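Local atomic coordinates of rubber oxygenase (PDB entry 5O1M), a protein that cleaves the poly(cis-1,4-isoprene) of natural and synthetic rubber oxidatively, adding oxygen to the polymer's double bonds with a b-type heme as cofactor. Residues A[285-290]-A[348-353]; A[281-286]-A[356-361]. All coordinates share one frame; numbering follows the deposited sequence.

Interaction 1 (A[285-290]-A[348-353]); sequences AGLTRP and EEALRK
Ala285 and Ala350 meet at the centre of this contact, where the loop entering helix 289-300 lies against helix 342-360. The polar part of the interface is a CA-H...O contact: CA of Ala350 lies 3.3 Å from O of Ala285, with 151° at the hydrogen. No conventional hydrogen bond links the segments. The CB of Ala350 lies 3.6 Å from O of Ala285 and equally far from O of Gly286, so two backbone carbonyls pack against one methyl.

Apolar packing supplies the rest. From Leu287, CD1 reaches CB of Ala350 at 3.6 Å, while its other branch, CD2, touches Leu351 CD2 loosely. A first torsion of -153° places CG of Leu287 beside its own carbonyl carbon, with both methyls on the helix. Farther along the helix, CB of Ala285 packs on CB of Lys353 at 3.8 Å, and Lys353 CD lies alongside O of Ala285.

Within the helix, Glu349, Arg352 and Lys353 form a salt-bridge network: Arg352 NE meets Glu349 OE1 at 2.7 Å and NH1 meets OE2 at 2.8 Å, both acceptors in the guanidinium plane but the nitrogens well out of the carboxylate plane, on its syn side. The bend at chi4 (87°) turns Lys353 NZ to the anti side of Glu349 OE2, 2.7 Å away. Replacing Lys353 with an alanine would probably uncover the carbonyl flank of Ala285 and leave Glu349 OE2 with Arg352 as its one cationic partner here. Thus van der Waals fit, with one CA-H...O contact, joins loop to helix, while the salt bridges link side chains of the helix itself.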
ATOM      1  N   ALA A 285      17.328 -14.245   1.538  1.00 40.71           N
ATOM      2  CA  ALA A 285      17.662 -13.136   0.681  1.00 37.57           C
ATOM      3  C   ALA A 285      19.055 -12.523   0.953  1.00 39.21           C
ATOM      4  O   ALA A 285      19.558 -11.759   0.122  1.00 43.82           O
ATOM      5  CB  ALA A 285      16.569 -12.060   0.757  1.00 33.60           C
ATOM      6  N   GLY A 286      19.662 -12.842   2.096  1.00 41.08           N
ATOM      7  CA  GLY A 286      20.905 -12.223   2.547  1.00 41.12           C
ATOM      8  C   GLY A 286      20.649 -10.839   3.115  1.00 38.15           C
ATOM      9  O   GLY A 286      21.560 -10.055   3.250  1.00 37.37           O
ATOM     10  N   LEU A 287      19.400 -10.552   3.446  1.00 38.06           N
ATOM     11  CA  LEU A 287      19.031  -9.210   3.924  1.00 38.35           C
ATOM     12  C   LEU A 287      19.022  -9.300   5.421  1.00 39.54           C
ATOM     13  O   LEU A 287      17.993  -9.567   6.015  1.00 42.14           O
ATOM     14  CB  LEU A 287      17.681  -8.738   3.338  1.00 38.58           C
ATOM     15  CG  LEU A 287      17.336  -7.236   3.144  1.00 38.44           C
ATOM     16  CD1 LEU A 287      18.480  -6.385   2.569  1.00 37.79           C
ATOM     17  CD2 LEU A 287      16.136  -7.113   2.262  1.00 37.89           C
ATOM     18  N   THR A 288      20.180  -9.056   6.023  1.00 38.36           N
ATOM     19  CA  THR A 288      20.349  -9.062   7.482  1.00 37.47           C
ATOM     20  C   THR A 288      19.751  -7.831   8.150  1.00 35.98           C
ATOM     21  O   THR A 288      19.552  -6.834   7.544  1.00 33.17           O
ATOM     22  CB  THR A 288      21.844  -9.027   7.806  1.00 38.85           C
ATOM     23  OG1 THR A 288      22.371  -7.776   7.286  1.00 38.45           O
ATOM     24  CG2 THR A 288      22.591 -10.173   7.195  1.00 38.35           C
ATOM     25  N   ARG A 289      19.548  -7.887   9.446  1.00 39.40           N
ATOM     26  CA  ARG A 289      19.008  -6.783  10.232  1.00 42.17           C
ATOM     27  C   ARG A 289      19.792  -5.471  10.088  1.00 40.61           C
ATOM     28  O   ARG A 289      19.172  -4.451   9.815  1.00 41.90           O
ATOM     29  CB  ARG A 289      18.873  -7.206  11.734  1.00 48.36           C
ATOM     30  CG  ARG A 289      17.806  -8.280  11.926  1.00 52.23           C
ATOM     31  CD  ARG A 289      17.582  -8.694  13.365  1.00 59.91           C
ATOM     32  NE  ARG A 289      16.425  -8.006  13.986  1.00 64.91           N
ATOM     33  CZ  ARG A 289      15.184  -8.488  14.115  1.00 64.82           C
ATOM     34  NH1 ARG A 289      14.848  -9.692  13.674  1.00 65.05           N
ATOM     35  NH2 ARG A 289      14.265  -7.741  14.714  1.00 66.39           N
ATOM     36  N   PRO A 290      21.148  -5.483  10.240  1.00 39.92           N
ATOM     37  CA  PRO A 290      21.982  -4.285   9.901  1.00 38.07           C
ATOM     38  C   PRO A 290      21.713  -3.674   8.507  1.00 33.93           C
ATOM     39  O   PRO A 290      21.536  -2.479   8.452  1.00 30.61           O
ATOM     40  CB  PRO A 290      23.436  -4.809   9.955  1.00 39.28           C
ATOM     41  CG  PRO A 290      23.401  -6.024  10.744  1.00 41.39           C
ATOM     42  CD  PRO A 290      21.995  -6.603  10.696  1.00 41.19           C
ATOM     43  N   GLU A 348      22.478  -4.462  -3.053  1.00 29.00           N
ATOM     44  CA  GLU A 348      21.653  -4.574  -4.247  1.00 29.13           C
ATOM     45  C   GLU A 348      21.204  -6.020  -4.491  1.00 27.44           C
ATOM     46  O   GLU A 348      20.059  -6.228  -4.769  1.00 26.89           O
ATOM     47  CB  GLU A 348      22.364  -4.050  -5.477  1.00 30.23           C
ATOM     48  CG  GLU A 348      21.530  -4.061  -6.734  1.00 30.68           C
ATOM     49  CD  GLU A 348      22.338  -3.825  -8.018  1.00 33.72           C
ATOM     50  OE1 GLU A 348      23.433  -4.424  -8.246  1.00 31.01           O
ATOM     51  OE2 GLU A 348      21.802  -3.062  -8.854  1.00 36.72           O
ATOM     52  N   GLU A 349      22.071  -6.991  -4.373  1.00 27.47           N
ATOM     53  CA  GLU A 349      21.646  -8.406  -4.536  1.00 29.31           C
ATOM     54  C   GLU A 349      20.627  -8.832  -3.456  1.00 29.18           C
ATOM     55  O   GLU A 349      19.635  -9.497  -3.784  1.00 28.09           O
ATOM     56  CB  GLU A 349      22.841  -9.320  -4.543  1.00 32.87           C
ATOM     57  CG  GLU A 349      22.548 -10.814  -4.629  1.00 34.76           C
ATOM     58  CD  GLU A 349      21.775 -11.226  -5.924  1.00 36.40           C
ATOM     59  OE1 GLU A 349      21.324 -10.370  -6.728  1.00 31.84           O
ATOM     60  OE2 GLU A 349      21.692 -12.453  -6.149  1.00 41.21           O
ATOM     61  N   ALA A 350      20.846  -8.394  -2.193  1.00 26.65           N
ATOM     62  CA  ALA A 350      19.925  -8.710  -1.117  1.00 26.51           C
ATOM     63  C   ALA A 350      18.540  -8.076  -1.383  1.00 24.54           C
ATOM     64  O   ALA A 350      17.494  -8.756  -1.259  1.00 23.05           O
ATOM     65  CB  ALA A 350      20.484  -8.325   0.255  1.00 27.62           C
ATOM     66  N   LEU A 351      18.512  -6.830  -1.830  1.00 23.30           N
ATOM     67  CA  LEU A 351      17.258  -6.236  -2.264  1.00 22.29           C
ATOM     68  C   LEU A 351      16.559  -7.001  -3.408  1.00 22.17           C
ATOM     69  O   LEU A 351      15.355  -7.093  -3.416  1.00 22.71           O
ATOM     70  CB  LEU A 351      17.348  -4.735  -2.601  1.00 22.11           C
ATOM     71  CG  LEU A 351      17.798  -3.883  -1.394  1.00 24.10           C
ATOM     72  CD1 LEU A 351      18.267  -2.513  -1.831  1.00 24.35           C
ATOM     73  CD2 LEU A 351      16.720  -3.801  -0.312  1.00 24.55           C
ATOM     74  N   ARG A 352      17.284  -7.444  -4.408  1.00 23.43           N
ATOM     75  CA  ARG A 352      16.690  -8.131  -5.532  1.00 23.31           C
ATOM     76  C   ARG A 352      16.129  -9.401  -5.077  1.00 26.33           C
ATOM     77  O   ARG A 352      15.013  -9.696  -5.464  1.00 27.49           O
ATOM     78  CB  ARG A 352      17.721  -8.468  -6.566  1.00 25.25           C
ATOM     79  CG  ARG A 352      17.178  -9.043  -7.896  1.00 25.91           C
ATOM     80  CD  ARG A 352      18.323  -9.544  -8.663  1.00 26.45           C
ATOM     81  NE  ARG A 352      18.991 -10.702  -8.047  1.00 27.84           N
ATOM     82  CZ  ARG A 352      18.640 -11.998  -8.155  1.00 27.92           C
ATOM     83  NH1 ARG A 352      19.332 -12.966  -7.627  1.00 28.40           N
ATOM     84  NH2 ARG A 352      17.614 -12.320  -8.801  1.00 30.91           N
ATOM     85  N   LYS A 353      16.849 -10.188  -4.255  1.00 25.96           N
ATOM     86  CA  LYS A 353      16.261 -11.405  -3.732  1.00 28.25           C
ATOM     87  C   LYS A 353      15.038 -11.146  -2.876  1.00 27.91           C
ATOM     88  O   LYS A 353      14.110 -11.906  -2.917  1.00 28.62           O
ATOM     89  CB  LYS A 353      17.298 -12.207  -2.953  1.00 30.85           C
ATOM     90  CG  LYS A 353      18.330 -12.902  -3.836  1.00 33.84           C
ATOM     91  CD  LYS A 353      19.245 -13.701  -2.902  1.00 36.71           C
ATOM     92  CE  LYS A 353      20.128 -14.690  -3.574  1.00 40.00           C
ATOM     93  NZ  LYS A 353      21.426 -14.086  -4.021  1.00 40.83           N
TER

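Interaction 2 (A[281-286]-A[356-361]); sequences AELDAG and LLFLSE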
ATOM      1  N   ALA A 281      14.321 -10.808   7.633  1.00 38.40           N
ATOM      2  CA  ALA A 281      15.631 -11.378   7.970  1.00 42.70           C
ATOM      3  C   ALA A 281      15.678 -12.908   7.823  1.00 45.22           C
ATOM      4  O   ALA A 281      16.737 -13.466   7.565  1.00 40.63           O
ATOM      5  CB  ALA A 281      16.072 -10.966   9.374  1.00 44.19           C
ATOM      6  N   GLU A 282      14.509 -13.553   7.963  1.00 49.24           N
ATOM      7  CA  GLU A 282      14.346 -15.000   7.795  1.00 52.61           C
ATOM      8  C   GLU A 282      14.191 -15.460   6.322  1.00 51.87           C
ATOM      9  O   GLU A 282      14.380 -16.633   6.032  1.00 52.74           O
ATOM     10  CB  GLU A 282      13.160 -15.464   8.666  1.00 57.98           C
ATOM     11  CG  GLU A 282      12.494 -16.819   8.338  1.00 62.94           C
ATOM     12  CD  GLU A 282      11.272 -17.121   9.271  1.00 67.36           C
ATOM     13  OE1 GLU A 282      10.383 -16.210   9.419  1.00 62.55           O
ATOM     14  OE2 GLU A 282      11.190 -18.256   9.841  1.00 68.29           O
ATOM     15  N   LEU A 283      13.849 -14.562   5.395  1.00 47.50           N
ATOM     16  CA  LEU A 283      13.843 -14.905   3.964  1.00 46.33           C
ATOM     17  C   LEU A 283      15.200 -15.358   3.538  1.00 45.58           C
ATOM     18  O   LEU A 283      16.157 -14.889   4.104  1.00 47.87           O
ATOM     19  CB  LEU A 283      13.496 -13.672   3.115  1.00 43.60           C
ATOM     20  CG  LEU A 283      12.051 -13.229   3.318  1.00 43.89           C
ATOM     21  CD1 LEU A 283      11.934 -11.822   2.738  1.00 44.77           C
ATOM     22  CD2 LEU A 283      11.034 -14.231   2.725  1.00 42.33           C
ATOM     23  N   ASP A 284      15.330 -16.175   2.507  1.00 45.26           N
ATOM     24  CA  ASP A 284      16.695 -16.567   2.070  1.00 49.95           C
ATOM     25  C   ASP A 284      17.386 -15.506   1.128  1.00 47.07           C
ATOM     26  O   ASP A 284      17.943 -15.819   0.048  1.00 51.96           O
ATOM     27  CB  ASP A 284      16.690 -18.016   1.472  1.00 54.67           C
ATOM     28  CG  ASP A 284      17.266 -19.131   2.453  1.00 61.13           C
ATOM     29  OD1 ASP A 284      18.323 -18.932   3.142  1.00 64.31           O
ATOM     30  OD2 ASP A 284      16.655 -20.240   2.492  1.00 66.39           O
ATOM     31  N   ALA A 285      17.328 -14.245   1.538  1.00 40.71           N
ATOM     32  CA  ALA A 285      17.662 -13.136   0.681  1.00 37.57           C
ATOM     33  C   ALA A 285      19.055 -12.523   0.953  1.00 39.21           C
ATOM     34  O   ALA A 285      19.558 -11.759   0.122  1.00 43.82           O
ATOM     35  CB  ALA A 285      16.569 -12.060   0.757  1.00 33.60           C
ATOM     36  N   GLY A 286      19.662 -12.842   2.096  1.00 41.08           N
ATOM     37  CA  GLY A 286      20.905 -12.223   2.547  1.00 41.12           C
ATOM     38  C   GLY A 286      20.649 -10.839   3.115  1.00 38.15           C
ATOM     39  O   GLY A 286      21.560 -10.055   3.250  1.00 37.37           O
ATOM     40  N   LEU A 356      12.036 -10.465  -5.285  1.00 29.40           N
ATOM     41  CA  LEU A 356      11.766 -11.814  -5.740  1.00 34.76           C
ATOM     42  C   LEU A 356      11.005 -12.700  -4.698  1.00 34.71           C
ATOM     43  O   LEU A 356       9.931 -13.180  -5.007  1.00 33.48           O
ATOM     44  CB  LEU A 356      13.084 -12.513  -6.180  1.00 38.23           C
ATOM     45  CG  LEU A 356      12.896 -13.789  -7.001  1.00 44.73           C
ATOM     46  CD1 LEU A 356      12.169 -13.421  -8.308  1.00 44.49           C
ATOM     47  CD2 LEU A 356      14.182 -14.564  -7.284  1.00 46.64           C
ATOM     48  N   LEU A 357      11.548 -12.877  -3.493  1.00 35.63           N
ATOM     49  CA  LEU A 357      10.983 -13.815  -2.500  1.00 39.36           C
ATOM     50  C   LEU A 357       9.758 -13.315  -1.735  1.00 38.79           C
ATOM     51  O   LEU A 357       8.939 -14.095  -1.310  1.00 45.82           O
ATOM     52  CB  LEU A 357      12.087 -14.245  -1.456  1.00 41.22           C
ATOM     53  CG  LEU A 357      13.265 -15.060  -2.044  1.00 42.94           C
ATOM     54  CD1 LEU A 357      14.437 -15.054  -1.083  1.00 45.80           C
ATOM     55  CD2 LEU A 357      12.861 -16.500  -2.373  1.00 42.97           C
ATOM     56  N   PHE A 358       9.667 -12.038  -1.491  1.00 37.80           N
ATOM     57  CA  PHE A 358       8.627 -11.474  -0.689  1.00 41.05           C
ATOM     58  C   PHE A 358       7.492 -10.972  -1.512  1.00 40.99           C
ATOM     59  O   PHE A 358       6.373 -11.006  -1.035  1.00 44.16           O
ATOM     60  CB  PHE A 358       9.181 -10.305   0.120  1.00 44.79           C
ATOM     61  CG  PHE A 358       8.334  -9.893   1.290  1.00 43.94           C
ATOM     62  CD1 PHE A 358       8.043 -10.797   2.311  1.00 46.48           C
ATOM     63  CD2 PHE A 358       7.891  -8.576   1.411  1.00 47.43           C
ATOM     64  CE1 PHE A 358       7.325 -10.400   3.421  1.00 46.23           C
ATOM     65  CE2 PHE A 358       7.165  -8.165   2.533  1.00 46.71           C
ATOM     66  CZ  PHE A 358       6.905  -9.082   3.535  1.00 46.71           C
ATOM     67  N   LEU A 359       7.749 -10.497  -2.726  1.00 41.94           N
ATOM     68  CA  LEU A 359       6.692  -9.943  -3.569  1.00 41.61           C
ATOM     69  C   LEU A 359       6.504 -10.740  -4.805  1.00 41.78           C
ATOM     70  O   LEU A 359       5.427 -11.266  -5.008  1.00 45.98           O
ATOM     71  CB  LEU A 359       6.966  -8.451  -3.941  1.00 39.77           C
ATOM     72  CG  LEU A 359       7.287  -7.527  -2.778  1.00 40.48           C
ATOM     73  CD1 LEU A 359       7.671  -6.103  -3.218  1.00 35.35           C
ATOM     74  CD2 LEU A 359       6.130  -7.590  -1.765  1.00 38.75           C
ATOM     75  N   SER A 360       7.517 -10.816  -5.655  1.00 46.44           N
ATOM     76  CA  SER A 360       7.347 -11.292  -7.078  1.00 50.19           C
ATOM     77  C   SER A 360       6.810 -12.691  -7.047  1.00 51.43           C
ATOM     78  O   SER A 360       5.757 -12.920  -7.543  1.00 50.50           O
ATOM     79  CB  SER A 360       8.661 -11.306  -7.901  1.00 50.80           C
ATOM     80  OG  SER A 360       9.211 -10.006  -8.190  1.00 57.08           O
ATOM     81  N   GLU A 361       7.540 -13.622  -6.418  1.00 56.27           N
ATOM     82  CA  GLU A 361       7.117 -15.018  -6.354  1.00 58.01           C
ATOM     83  C   GLU A 361       6.675 -15.298  -4.947  1.00 58.00           C
ATOM     84  O   GLU A 361       6.708 -16.420  -4.488  1.00 54.73           O
ATOM     85  CB  GLU A 361       8.227 -15.983  -6.820  1.00 62.29           C
ATOM     86  CG  GLU A 361       9.485 -16.126  -5.969  1.00 64.52           C
ATOM     87  CD  GLU A 361      10.509 -17.122  -6.542  1.00 72.53           C
ATOM     88  OE1 GLU A 361      11.376 -17.635  -5.749  1.00 71.61           O
ATOM     89  OE2 GLU A 361      10.467 -17.385  -7.782  1.00 74.65           O
TER
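Glu361 N donates to Leu356 O at 2.8 Å, the shortest backbone bond within these two segments; it spans five residues and belongs to the wider pi-type turn that ends helix 342-360. Facing that turn is the chain leaving helix 267-282, which bends through an inverse gamma turn centred on Asp284. Its closing bond, from Ala285 N to Leu283 O, is weak at 2.9 Å.

Between the two runs the contact is wholly van der Waals, without a hydrogen bond. Leu357 presents CD1 to the backbone of the gamma turn, 3.7 Å from C of Asp284, and the same methyl lies near the CB of Ala285. The CG of Leu357 stands anti to its carbonyl carbon (chi1 -65°), which carries the branch out to the turn. Leu283 spreads over two neighbours, with CD2 near Leu357 CB at 4.3 Å and CD1 on Phe358. The side chains of Leu283 and Phe358 cross at about a right angle.

Phe354, one helical turn before Phe358, touches Leu283 and also meets the ring of Phe358, their planes inclined by about 25°. The Leu283 methyl comes obliquely to Phe358, its CD1 lying 4.0 Å from the ring's CD1.

Interactions 1 and 2 are successive parts of one interface, their centres about 8 Å apart: the connection between helices 267-282 and 289-300 runs along helix 342-360. Ala285 and Gly286 belong to both, and Ala285 bridges them by touching Lys353 in one and Leu357, one turn farther on, in the other. The seam is packed as well, with Lys353 CD 3.9 Å from Asp284 O and Arg289 CG 4.1 Å from Ala281 CB. Neither contact lies at the heme site; the Phe358 side chain of interaction 2 is about 12 Å from the heme. Together they join the connection to the chain's last long helix.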